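Local structure of molinate hydrolase (Gulosibacter molinativorax, 4UB9) at residues T194-R198 against T199-R203; R203-A206 against M207-G211; A456-T459 against N460-T463; F402-M405 against Q406-E410; V467-E470 against G471-I474. The protein hydrolyses the thiocarbamate herbicide molinate and is a zinc-binding member of the amidohydrolase family. All coordinates share one frame; numbering follows the deposited sequence.

All five contacts are local, each between neighbours along the chain, and they sample the amidohydrolase chain at three places. Interactions 1 and 2 follow one another on helix 198-209 and share R203, their centres about 12 Å apart. Far from them, about 45 Å from interaction 1 between centres, lies interaction 3, which packs against interaction 4: the CG1 of I458 rests 3.8 Å from the CB of M405, and CG of R462 meets CD2 of F402. Interaction 5 closes a hairpin just after interaction 3 in sequence. The zinc, bound by H282 and H302, touches none of them; the side chains of F208 and W404 each lie about 13 Å from it.

Interaction 1. Residues T194-R198 against T199-R203; sequences TVMSR and TFADR
M196 reaches forward from the loop and lays its terminal methyl against the first turn of helix 198-209. Its CE approaches CD2 of F200 at 3.5 Å, the two side chains crossing at about a right angle, and also meets the CB of A201 at 3.8 Å. Next comes S197, the N-cap. Its OG sits between the backbone N and the carbonyl carbon (chi1 63°), which swings the hydroxyl over the start of the helix, where it accepts the N-H of F200 at 3.1 Å between OG and N. The same residue's carbonyl takes the N-H of A201 (S197 O to A201 N, 3.1 Å), so S197 receives two amides of the first turn. An alanine at this position would probably leave the F200 amide without its cap and E113 of the second subunit without the hydroxyl it bonds. R198 opens the helix, its chain bent at chi3, and its NH1 makes a long salt bridge of 3.9 Å to OD2 of D202, the carboxylate oxygen lying at the edge of the guanidinium; D202 has a stronger partner in R193. R198 O also accepts from D202 N at 2.8 Å. The helix start is wedged between helix 111-118, whose I112 meets M196 and whose L115 and A116 meet F200, and the second subunit, whose D384 takes bonds from T199 OG1 and R198 N.

Interaction 2. Residues R203-A206 against M207-G211; sequences RMDA and MFEVG
M204 and M207 touch near the C-terminal end of helix 198-209, a side-by-side contact between residues three apart in the amidohydrolase chain. The two thioether chains point the same way, and CE of M207 comes 3.8 Å from SD of M204. M207 arrives there from a chi1 of 79°, which sets its CG between backbone N and carbonyl carbon, and an extended chain beyond; both methionines also rest on Y122 of helix 122-135. F208 stays close to the backbone: its CD2 edge lies 3.2 Å from the carbonyl O of M204, near the ring plane, while the same oxygen accepts F208 N. The ring is stacked with W145. On another side of the helix a water donates to D205 OD2 at 3.0 Å and, weakly, to E209 OE2 at 3.4 Å. These two carboxylates, 4.6 Å apart between OD2 and OE2, would be expected to repel one another; the water between them probably eases this, as do the outside partners, R193 for D205 and the backbone N of G179 for E209. E209 N to D205 O, at 2.8 Å, is a regular helical bond, and V210 N still bonds to A206 O at 3.0 Å. V210 then turns to positive phi, and this is how an alpha helix commonly terminates: a last i to i-4 bond, followed by a residue of left-handed backbone conformation.

Interaction 3. Residues A456-T459 against N460-T463; sequences ADIT and NMRT
I458 and M461 form the close-packed side of this short 3-10 turn, and D457, T459 and N460 its polar side. CD1 of I458 meets CG of M461 at 3.8 Å, the chains crossing at a slant, and both residues are buried. M461 is bent at its second and third torsions, which keeps its chain compact. Three backbone bonds of the 3-10 pattern run through the turn: N460 N to D457 O, M461 N to I458 O at 2.9 Å, and R462 N to T459 O. In each the donor stands above the carbonyl plane, as the tight three-residue winding imposes. The polar side is less enclosed, its residues being partly exposed, but ordered by hydrogen bonds. D457, with CG anti to its own N (chi1 -176°), turns OD1 over T459, and this oxygen accepts both T459 OG1 at 2.7 Å and T459 N at 3.0 Å from the same face of the carboxylate; the second bond makes an Asx turn. ND2 of N460 lies alongside CB of D457 at 3.5 Å and is bonded to the carbonyl of D453. At the far end T463 OG1 donates in the carbonyl plane to N460 O at 2.7 Å. M461 of the buried side rests on F402 of helix 400-410, and also on L90 and L93 of strand 88-95 and L450 of strand 447-450.

Interaction 4. Residues F402-M405 against Q406-E410; sequences FVWM and QAMVE
W404 and M408, one turn apart on helix 400-410, make the aromatic contact here. CG of M408 stands over the six-membered ring of W404, 3.4 Å from its centroid and only 8° off the ring normal, a CH-pi contact. The sulfur lies farther out over the same ring, 4.5 Å from the centroid, as a Met-aromatic contact, and CE of M408 hangs near the CZ2 and CH2 rim at 3.9 Å from either. Tryptophan gains this position by setting its CG opposite the backbone N (chi1 -172°), while M408 bends at chi2 and chi3 to fold over the ring. A leucine in place of W404 would probably uncover the M408 CG and SD, and leave the carbonyl of V328 without the indole N-H that now binds it. Among backbone bonds, M408 N to W404 O at 2.8 Å and V409 N to M405 O at 3.0 Å are regular helical links. The polar side carries one intrahelical bond: Q406 NE2 donates to E410 OE2 at 3.3 Å, nearly straight and in the amide plane, but the stronger partner of that nitrogen is the carboxylate of E392. M405 and W404 cover L370 of strand 368-370, and M408 covers L368. This is consistent with the helix-on-strand packing of a TIM-barrel fold, with the W404 side chain about 9 Å from that of the zinc ligand H302.

Interaction 5. Residues V467-E470 against G471-I474; sequences VVKE and GREI
V467 and I474 are joined at the open end of a hairpin whose strands run antiparallel, their end-to-end directions 140° apart. I474 N donates a hydrogen bond to V467 O at 2.8 Å. Nearer the turn, K469 and R472 form a hydrogen-bonded pair, K469 N to R472 O at 2.8 Å and R472 N to K469 O at 3.0 Å; the latter donor stands well above the carbonyl plane. V468 and E473 are the intervening non-hydrogen-bonded pair, their CA atoms 4.3 Å apart, with a CA-H...O contact from V468 CA to R472 O. E470 and G471 occupy the corner of a type I' turn, both with positive phi, the classic two-residue beta-hairpin connection. Strand 472-473 folds back on strand 464-469, which pairs on with strand 447-450. Of the side chains, those of V467 and I474 cross at an angle, CG1 of V467 meeting CG1 of I474 at 4.1 Å, and both lie on L134 of helix 122-135. On the face bearing V468 and E473, CG1 of V468 reaches over CA of G471 at 3.6 Å, and I82 covers both residues. K469 and R472 share the other face, where CD1 of I474 stands 3.3 Å above the guanidinium plane. The charged ends find outside partners: R472 with E164, E470 with R167, E473 with R80 and H466, and K469 with the carbonyl of G165.

Interaction 1. Residues T194-R198 against T199-R203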
loop_
_atom_site.group_PDB
_atom_site.type_symbol
_atom_site.label_atom_id
_atom_site.label_comp_id
_atom_site.label_asym_id
_atom_site.label_seq_id
_atom_site.Cartn_x
_atom_site.Cartn_y
_atom_site.Cartn_z
ATOM N N THR A 194 -1.636 6.653 -6.698
ATOM C CA THR A 194 -2.769 6.260 -5.880
ATOM C C THR A 194 -3.507 7.439 -5.213
ATOM O O THR A 194 -4.604 7.279 -4.741
ATOM C CB THR A 194 -2.363 5.257 -4.775
ATOM O OG1 THR A 194 -1.448 5.860 -3.849
ATOM C CG2 THR A 194 -1.727 3.992 -5.392
ATOM N N VAL A 195 -2.869 8.598 -5.115
ATOM C CA VAL A 195 -3.460 9.709 -4.383
ATOM C C VAL A 195 -3.485 11.019 -5.122
ATOM O O VAL A 195 -3.728 12.060 -4.530
ATOM C CB VAL A 195 -2.746 9.950 -3.034
ATOM C CG1 VAL A 195 -2.798 8.717 -2.161
ATOM C CG2 VAL A 195 -1.290 10.322 -3.234
ATOM N N MET A 196 -3.200 10.986 -6.409
ATOM C CA MET A 196 -3.225 12.185 -7.231
ATOM C C MET A 196 -4.136 11.929 -8.446
ATOM O O MET A 196 -4.474 10.787 -8.730
ATOM C CB MET A 196 -1.834 12.546 -7.716
ATOM C CG MET A 196 -1.280 11.565 -8.731
ATOM S SD MET A 196 0.492 11.720 -9.041
ATOM C CE MET A 196 0.530 13.371 -9.720
ATOM N N SER A 197 -4.547 12.998 -9.121
ATOM C CA SER A 197 -5.367 12.840 -10.284
ATOM C C SER A 197 -4.550 12.162 -11.392
ATOM O O SER A 197 -3.361 12.451 -11.565
ATOM C CB SER A 197 -5.930 14.178 -10.792
ATOM O OG SER A 197 -4.898 15.052 -11.200
ATOM N N ARG A 198 -5.214 11.306 -12.152
ATOM C CA ARG A 198 -4.610 10.717 -13.330
ATOM C C ARG A 198 -4.273 11.801 -14.347
ATOM O O ARG A 198 -3.207 11.776 -14.977
ATOM C CB ARG A 198 -5.543 9.677 -13.912
ATOM C CG ARG A 198 -5.033 8.954 -15.144
ATOM C CD ARG A 198 -6.099 7.963 -15.619
ATOM N NE ARG A 198 -7.470 8.498 -15.765
ATOM C CZ ARG A 198 -7.879 9.484 -16.584
ATOM N NH1 ARG A 198 -7.033 10.149 -17.379
ATOM N NH2 ARG A 198 -9.166 9.824 -16.582
ATOM N N THR A 199 -5.151 12.784 -14.472
ATOM C CA THR A 199 -4.942 13.849 -15.458
ATOM C C THR A 199 -3.631 14.598 -15.184
ATOM O O THR A 199 -2.824 14.824 -16.101
ATOM C CB THR A 199 -6.095 14.859 -15.414
ATOM O OG1 THR A 199 -7.317 14.181 -15.687
ATOM C CG2 THR A 199 -5.874 15.945 -16.455
ATOM N N PHE A 200 -3.403 14.956 -13.918
ATOM C CA PHE A 200 -2.169 15.695 -13.551
ATOM C C PHE A 200 -0.944 14.797 -13.699
ATOM O O PHE A 200 0.055 15.192 -14.250
ATOM C CB PHE A 200 -2.256 16.225 -12.125
ATOM C CG PHE A 200 -1.046 17.023 -11.691
ATOM C CD1 PHE A 200 -0.588 18.087 -12.443
ATOM C CD2 PHE A 200 -0.378 16.701 -10.546
ATOM C CE1 PHE A 200 0.533 18.800 -12.066
ATOM C CE2 PHE A 200 0.735 17.414 -10.144
ATOM C CZ PHE A 200 1.184 18.472 -10.897
ATOM N N ALA A 201 -1.055 13.562 -13.241
ATOM C CA ALA A 201 0.049 12.607 -13.369
ATOM C C ALA A 201 0.441 12.389 -14.830
ATOM O O ALA A 201 1.614 12.381 -15.171
ATOM C CB ALA A 201 -0.303 11.291 -12.728
ATOM N N ASP A 202 -0.551 12.292 -15.706
ATOM C CA ASP A 202 -0.277 12.100 -17.144
ATOM C C ASP A 202 0.365 13.315 -17.755
ATOM O O ASP A 202 1.248 13.236 -18.602
ATOM C CB ASP A 202 -1.566 11.741 -17.935
ATOM C CG ASP A 202 -2.053 10.343 -17.660
ATOM O OD1 ASP A 202 -1.328 9.520 -17.057
ATOM O OD2 ASP A 202 -3.208 10.037 -18.007
ATOM N N ARG A 203 -0.114 14.468 -17.365
ATOM C CA ARG A 203 0.436 15.720 -17.932
ATOM C C ARG A 203 1.911 15.888 -17.536
ATOM O O ARG A 203 2.735 16.317 -18.325
ATOM C CB ARG A 203 -0.412 16.925 -17.482
ATOM C CG ARG A 203 0.088 18.267 -18.028
ATOM C CD ARG A 203 -0.931 19.347 -17.883
ATOM N NE ARG A 203 -1.086 19.809 -16.498
ATOM C CZ ARG A 203 -2.164 19.630 -15.727
ATOM N NH1 ARG A 203 -3.194 18.886 -16.114
ATOM N NH2 ARG A 203 -2.199 20.162 -14.507
#

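Interaction 2. Residues R203-A206 against M207-G211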
loop_
_atom_site.group_PDB
_atom_site.type_symbol
_atom_site.label_atom_id
_atom_site.label_comp_id
_atom_site.label_asym_id
_atom_site.label_seq_id
_atom_site.Cartn_x
_atom_site.Cartn_y
_atom_site.Cartn_z
ATOM N N ARG A 203 -0.114 14.468 -17.365
ATOM C CA ARG A 203 0.436 15.720 -17.932
ATOM C C ARG A 203 1.911 15.888 -17.536
ATOM O O ARG A 203 2.735 16.317 -18.325
ATOM C CB ARG A 203 -0.412 16.925 -17.482
ATOM C CG ARG A 203 0.088 18.267 -18.028
ATOM C CD ARG A 203 -0.931 19.347 -17.883
ATOM N NE ARG A 203 -1.086 19.809 -16.498
ATOM C CZ ARG A 203 -2.164 19.630 -15.727
ATOM N NH1 ARG A 203 -3.194 18.886 -16.114
ATOM N NH2 ARG A 203 -2.199 20.162 -14.507
ATOM N N MET A 204 2.233 15.496 -16.313
ATOM C CA MET A 204 3.610 15.590 -15.830
ATOM C C MET A 204 4.494 14.550 -16.481
ATOM O O MET A 204 5.609 14.853 -16.932
ATOM C CB MET A 204 3.687 15.419 -14.310
ATOM C CG MET A 204 3.034 16.531 -13.510
ATOM S SD MET A 204 3.793 18.160 -13.738
ATOM C CE MET A 204 2.757 18.889 -15.000
ATOM N N ASP A 205 4.024 13.315 -16.531
ATOM C CA ASP A 205 4.801 12.292 -17.247
ATOM C C ASP A 205 5.094 12.718 -18.697
ATOM O O ASP A 205 6.200 12.504 -19.210
ATOM C CB ASP A 205 4.085 10.945 -17.227
ATOM C CG ASP A 205 4.243 10.242 -15.852
ATOM O OD1 ASP A 205 5.108 10.695 -15.053
ATOM O OD2 ASP A 205 3.536 9.240 -15.580
ATOM N N ALA A 206 4.103 13.298 -19.369
ATOM C CA ALA A 206 4.296 13.685 -20.794
ATOM C C ALA A 206 5.330 14.781 -20.961
ATOM O O ALA A 206 6.138 14.747 -21.885
ATOM C CB ALA A 206 2.993 14.112 -21.410
ATOM N N MET A 207 5.383 15.724 -20.044
ATOM C CA MET A 207 6.405 16.783 -20.203
ATOM C C MET A 207 7.846 16.311 -19.888
ATOM O O MET A 207 8.814 16.893 -20.380
ATOM C CB MET A 207 6.040 18.070 -19.461
ATOM C CG MET A 207 6.291 18.099 -17.976
ATOM S SD MET A 207 6.249 19.800 -17.336
ATOM C CE MET A 207 6.857 19.362 -15.693
ATOM N N PHE A 208 8.004 15.249 -19.104
ATOM C CA PHE A 208 9.334 14.640 -18.940
ATOM C C PHE A 208 9.707 13.644 -20.046
ATOM O O PHE A 208 10.840 13.627 -20.529
ATOM C CB PHE A 208 9.468 13.964 -17.563
ATOM C CG PHE A 208 9.661 14.942 -16.456
ATOM C CD1 PHE A 208 10.920 15.441 -16.162
ATOM C CD2 PHE A 208 8.576 15.425 -15.756
ATOM C CE1 PHE A 208 11.093 16.364 -15.144
ATOM C CE2 PHE A 208 8.738 16.346 -14.752
ATOM C CZ PHE A 208 9.994 16.816 -14.432
ATOM N N GLU A 209 8.763 12.775 -20.395
ATOM C CA GLU A 209 9.045 11.666 -21.333
ATOM C C GLU A 209 9.200 12.134 -22.768
ATOM O O GLU A 209 10.032 11.624 -23.513
ATOM C CB GLU A 209 7.945 10.628 -21.285
ATOM C CG GLU A 209 7.884 9.805 -20.002
ATOM C CD GLU A 209 6.717 8.827 -20.000
ATOM O OE1 GLU A 209 6.017 8.730 -21.015
ATOM O OE2 GLU A 209 6.476 8.152 -18.982
ATOM N N VAL A 210 8.374 13.113 -23.132
ATOM C CA VAL A 210 8.244 13.607 -24.518
ATOM C C VAL A 210 8.313 12.470 -25.531
ATOM O O VAL A 210 9.103 12.489 -26.460
ATOM C CB VAL A 210 9.249 14.717 -24.878
ATOM C CG1 VAL A 210 8.902 15.969 -24.099
ATOM C CG2 VAL A 210 10.657 14.320 -24.532
ATOM N N GLY A 211 7.429 11.496 -25.342
ATOM C CA GLY A 211 7.307 10.362 -26.253
ATOM C C GLY A 211 8.429 9.344 -26.159
ATOM O O GLY A 211 8.446 8.390 -26.920
HETATM O O HOH W 1 3.211 7.648 -18.052
#

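Interaction 3. Residues A456-T459 against N460-T463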
loop_
_atom_site.group_PDB
_atom_site.type_symbol
_atom_site.label_atom_id
_atom_site.label_comp_id
_atom_site.label_asym_id
_atom_site.label_seq_id
_atom_site.Cartn_x
_atom_site.Cartn_y
_atom_site.Cartn_z
ATOM N N ALA A 456 45.989 21.843 -0.289
ATOM C CA ALA A 456 46.423 21.504 1.075
ATOM C C ALA A 456 45.303 20.793 1.802
ATOM O O ALA A 456 45.525 19.936 2.652
ATOM C CB ALA A 456 46.792 22.777 1.838
ATOM N N ASP A 457 44.087 21.239 1.513
ATOM C CA ASP A 457 42.856 20.679 2.112
ATOM C C ASP A 457 41.672 20.916 1.164
ATOM O O ASP A 457 41.322 22.062 0.857
ATOM C CB ASP A 457 42.593 21.300 3.471
ATOM C CG ASP A 457 41.403 20.701 4.184
ATOM O OD1 ASP A 457 40.488 20.101 3.535
ATOM O OD2 ASP A 457 41.369 20.862 5.432
ATOM N N ILE A 458 41.090 19.807 0.694
ATOM C CA ILE A 458 40.097 19.852 -0.370
ATOM C C ILE A 458 38.807 20.563 0.059
ATOM O O ILE A 458 38.168 21.281 -0.745
ATOM C CB ILE A 458 39.824 18.446 -0.950
ATOM C CG1 ILE A 458 39.077 18.558 -2.264
ATOM C CG2 ILE A 458 39.105 17.577 0.055
ATOM C CD1 ILE A 458 39.858 19.226 -3.387
ATOM N N THR A 459 38.497 20.487 1.344
ATOM C CA THR A 459 37.396 21.286 1.937
ATOM C C THR A 459 37.582 22.817 1.739
ATOM O O THR A 459 36.612 23.575 1.804
ATOM C CB THR A 459 37.177 21.031 3.451
ATOM O OG1 THR A 459 38.293 21.536 4.189
ATOM C CG2 THR A 459 37.038 19.561 3.740
ATOM N N ASN A 460 38.812 23.265 1.499
ATOM C CA ASN A 460 39.047 24.681 1.134
ATOM C C ASN A 460 38.431 25.128 -0.172
ATOM O O ASN A 460 38.403 26.328 -0.498
ATOM C CB ASN A 460 40.537 25.017 1.096
ATOM C CG ASN A 460 41.152 25.055 2.481
ATOM O OD1 ASN A 460 40.517 25.469 3.434
ATOM N ND2 ASN A 460 42.399 24.637 2.583
ATOM N N MET A 461 37.932 24.172 -0.921
ATOM C CA MET A 461 37.140 24.502 -2.124
ATOM C C MET A 461 35.936 25.379 -1.774
ATOM O O MET A 461 35.463 26.168 -2.603
ATOM C CB MET A 461 36.653 23.230 -2.828
ATOM C CG MET A 461 37.737 22.416 -3.533
ATOM S SD MET A 461 38.472 23.310 -4.902
ATOM C CE MET A 461 37.073 23.570 -6.000
ATOM N N ARG A 462 35.487 25.256 -0.537
ATOM C CA ARG A 462 34.356 26.057 -0.066
ATOM C C ARG A 462 34.700 27.534 0.164
ATOM O O ARG A 462 33.814 28.315 0.359
ATOM C CB ARG A 462 33.787 25.492 1.216
ATOM C CG ARG A 462 33.112 24.151 1.035
ATOM C CD ARG A 462 32.836 23.499 2.386
ATOM N NE ARG A 462 32.155 22.198 2.283
ATOM C CZ ARG A 462 30.844 22.020 2.094
ATOM N NH1 ARG A 462 30.047 23.051 1.959
ATOM N NH2 ARG A 462 30.334 20.803 2.051
ATOM N N THR A 463 35.975 27.897 0.181
ATOM C CA THR A 463 36.393 29.244 0.652
ATOM C C THR A 463 36.285 30.279 -0.463
ATOM O O THR A 463 37.157 31.138 -0.618
ATOM C CB THR A 463 37.818 29.254 1.247
ATOM O OG1 THR A 463 38.762 28.951 0.208
ATOM C CG2 THR A 463 37.943 28.242 2.358
#

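Interaction 4. Residues F402-M405 against Q406-E410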
loop_
_atom_site.group_PDB
_atom_site.type_symbol
_atom_site.label_atom_id
_atom_site.label_comp_id
_atom_site.label_asym_id
_atom_site.label_seq_id
_atom_site.Cartn_x
_atom_site.Cartn_y
_atom_site.Cartn_z
ATOM N N PHE A 402 31.351 20.170 -3.670
ATOM C CA PHE A 402 32.322 20.203 -2.562
ATOM C C PHE A 402 32.348 18.875 -1.834
ATOM O O PHE A 402 33.373 18.278 -1.614
ATOM C CB PHE A 402 32.013 21.293 -1.538
ATOM C CG PHE A 402 31.926 22.697 -2.105
ATOM C CD1 PHE A 402 32.880 23.200 -2.979
ATOM C CD2 PHE A 402 30.876 23.537 -1.728
ATOM C CE1 PHE A 402 32.764 24.480 -3.505
ATOM C CE2 PHE A 402 30.786 24.834 -2.232
ATOM C CZ PHE A 402 31.719 25.299 -3.135
ATOM N N VAL A 403 31.181 18.344 -1.586
ATOM C CA VAL A 403 31.064 17.050 -0.931
ATOM C C VAL A 403 31.664 15.915 -1.761
ATOM O O VAL A 403 32.270 14.960 -1.227
ATOM C CB VAL A 403 29.587 16.732 -0.606
ATOM C CG1 VAL A 403 29.427 15.331 -0.006
ATOM C CG2 VAL A 403 29.048 17.776 0.370
ATOM N N TRP A 404 31.447 15.974 -3.061
ATOM C CA TRP A 404 31.970 14.934 -3.994
ATOM C C TRP A 404 33.501 14.853 -3.905
ATOM O O TRP A 404 34.087 13.797 -3.705
ATOM C CB TRP A 404 31.550 15.283 -5.439
ATOM C CG TRP A 404 31.835 14.230 -6.475
ATOM C CD1 TRP A 404 30.947 13.348 -7.000
ATOM C CD2 TRP A 404 33.072 13.996 -7.134
ATOM N NE1 TRP A 404 31.554 12.581 -7.961
ATOM C CE2 TRP A 404 32.863 12.955 -8.054
ATOM C CE3 TRP A 404 34.343 14.577 -7.042
ATOM C CZ2 TRP A 404 33.870 12.468 -8.864
ATOM C CZ3 TRP A 404 35.340 14.107 -7.855
ATOM C CH2 TRP A 404 35.103 13.056 -8.763
ATOM N N MET A 405 34.098 16.025 -4.023
ATOM C CA MET A 405 35.556 16.179 -3.931
ATOM C C MET A 405 36.098 15.685 -2.622
ATOM O O MET A 405 37.009 14.872 -2.562
ATOM C CB MET A 405 35.935 17.616 -4.155
ATOM C CG MET A 405 35.939 17.963 -5.640
ATOM S SD MET A 405 36.488 19.633 -5.976
ATOM C CE MET A 405 35.896 19.966 -7.616
ATOM N N GLN A 406 35.442 16.071 -1.563
ATOM C CA GLN A 406 35.811 15.564 -0.221
ATOM C C GLN A 406 35.707 14.050 -0.154
ATOM O O GLN A 406 36.635 13.375 0.292
ATOM C CB GLN A 406 34.901 16.221 0.851
ATOM C CG GLN A 406 35.193 15.714 2.249
ATOM C CD GLN A 406 34.266 16.309 3.286
ATOM O OE1 GLN A 406 33.812 17.437 3.155
ATOM N NE2 GLN A 406 33.937 15.528 4.271
ATOM N N ALA A 407 34.569 13.497 -0.619
ATOM C CA ALA A 407 34.365 12.029 -0.557
ATOM C C ALA A 407 35.432 11.292 -1.352
ATOM O O ALA A 407 35.914 10.237 -0.964
ATOM C CB ALA A 407 33.015 11.655 -1.094
ATOM N N MET A 408 35.759 11.837 -2.519
ATOM C CA MET A 408 36.714 11.146 -3.405
ATOM C C MET A 408 38.118 11.140 -2.759
ATOM O O MET A 408 38.775 10.129 -2.711
ATOM C CB MET A 408 36.702 11.781 -4.802
ATOM C CG MET A 408 35.417 11.475 -5.586
ATOM S SD MET A 408 35.121 9.697 -5.829
ATOM C CE MET A 408 35.931 9.459 -7.397
ATOM N N VAL A 409 38.513 12.293 -2.238
ATOM C CA VAL A 409 39.773 12.441 -1.558
ATOM C C VAL A 409 39.828 11.520 -0.356
ATOM O O VAL A 409 40.829 10.871 -0.155
ATOM C CB VAL A 409 40.019 13.885 -1.153
ATOM C CG1 VAL A 409 41.242 13.997 -0.236
ATOM C CG2 VAL A 409 40.217 14.723 -2.408
ATOM N N GLU A 410 38.750 11.404 0.426
ATOM C CA GLU A 410 38.695 10.375 1.525
ATOM C C GLU A 410 38.997 8.963 1.033
ATOM O O GLU A 410 39.475 8.128 1.763
ATOM C CB GLU A 410 37.313 10.300 2.204
ATOM C CG GLU A 410 36.914 11.505 3.050
ATOM C CD GLU A 410 35.450 11.472 3.540
ATOM O OE1 GLU A 410 34.695 10.512 3.239
ATOM O OE2 GLU A 410 35.058 12.467 4.183
#

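Interaction 5. Residues V467-E470 against G471-I474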
loop_
_atom_site.group_PDB
_atom_site.type_symbol
_atom_site.label_atom_id
_atom_site.label_comp_id
_atom_site.label_asym_id
_atom_site.label_seq_id
_atom_site.Cartn_x
_atom_site.Cartn_y
_atom_site.Cartn_z
ATOM N N VAL A 467 33.383 35.095 -7.766
ATOM C CA VAL A 467 32.863 34.256 -8.844
ATOM C C VAL A 467 32.686 35.108 -10.075
ATOM O O VAL A 467 32.027 36.131 -10.036
ATOM C CB VAL A 467 31.516 33.598 -8.481
ATOM C CG1 VAL A 467 30.993 32.794 -9.660
ATOM C CG2 VAL A 467 31.643 32.695 -7.254
ATOM N N VAL A 468 33.236 34.639 -11.179
ATOM C CA VAL A 468 33.213 35.376 -12.423
ATOM C C VAL A 468 32.741 34.475 -13.556
ATOM O O VAL A 468 33.242 33.347 -13.738
ATOM C CB VAL A 468 34.608 35.882 -12.794
ATOM C CG1 VAL A 468 34.596 36.593 -14.155
ATOM C CG2 VAL A 468 35.120 36.819 -11.722
ATOM N N LYS A 469 31.860 35.021 -14.373
ATOM C CA LYS A 469 31.304 34.311 -15.509
ATOM C C LYS A 469 31.379 35.148 -16.763
ATOM O O LYS A 469 30.795 36.209 -16.834
ATOM C CB LYS A 469 29.848 33.951 -15.255
ATOM C CG LYS A 469 29.306 32.960 -16.285
ATOM C CD LYS A 469 27.792 32.881 -16.290
ATOM C CE LYS A 469 27.367 31.929 -17.393
ATOM N NZ LYS A 469 25.933 32.068 -17.701
ATOM N N GLU A 470 32.109 34.650 -17.753
ATOM C CA GLU A 470 32.383 35.403 -18.977
ATOM C C GLU A 470 32.847 36.834 -18.637
ATOM O O GLU A 470 32.334 37.834 -19.124
ATOM C CB GLU A 470 31.182 35.397 -19.881
ATOM C CG GLU A 470 31.020 34.049 -20.541
ATOM C CD GLU A 470 29.850 33.970 -21.511
ATOM O OE1 GLU A 470 29.657 34.894 -22.312
ATOM O OE2 GLU A 470 29.172 32.939 -21.513
ATOM N N GLY A 471 33.826 36.894 -17.745
ATOM C CA GLY A 471 34.438 38.164 -17.335
ATOM C C GLY A 471 33.579 39.119 -16.523
ATOM O O GLY A 471 33.954 40.269 -16.285
ATOM N N ARG A 472 32.426 38.630 -16.100
ATOM C CA ARG A 472 31.489 39.430 -15.342
ATOM C C ARG A 472 31.448 38.897 -13.946
ATOM O O ARG A 472 31.240 37.712 -13.731
ATOM C CB ARG A 472 30.134 39.307 -15.980
ATOM C CG ARG A 472 29.027 40.060 -15.271
ATOM C CD ARG A 472 27.751 39.885 -16.067
ATOM N NE ARG A 472 26.765 39.330 -15.157
ATOM C CZ ARG A 472 26.313 38.087 -15.157
ATOM N NH1 ARG A 472 26.684 37.204 -16.060
ATOM N NH2 ARG A 472 25.441 37.745 -14.245
ATOM N N GLU A 473 31.756 39.743 -12.990
ATOM C CA GLU A 473 31.769 39.304 -11.608
ATOM C C GLU A 473 30.340 39.184 -11.136
ATOM O O GLU A 473 29.496 39.996 -11.431
ATOM C CB GLU A 473 32.568 40.237 -10.679
ATOM C CG GLU A 473 32.682 39.686 -9.242
ATOM C CD GLU A 473 33.658 40.440 -8.327
ATOM O OE1 GLU A 473 34.152 41.545 -8.716
ATOM O OE2 GLU A 473 33.965 39.899 -7.231
ATOM N N ILE A 474 30.127 38.193 -10.305
ATOM C CA ILE A 474 28.813 37.858 -9.824
ATOM C C ILE A 474 28.682 38.204 -8.354
ATOM O O ILE A 474 29.517 37.800 -7.542
ATOM C CB ILE A 474 28.566 36.320 -9.969
ATOM C CG1 ILE A 474 28.819 35.842 -11.402
ATOM C CG2 ILE A 474 27.158 35.945 -9.525
ATOM C CD1 ILE A 474 27.988 36.527 -12.468
#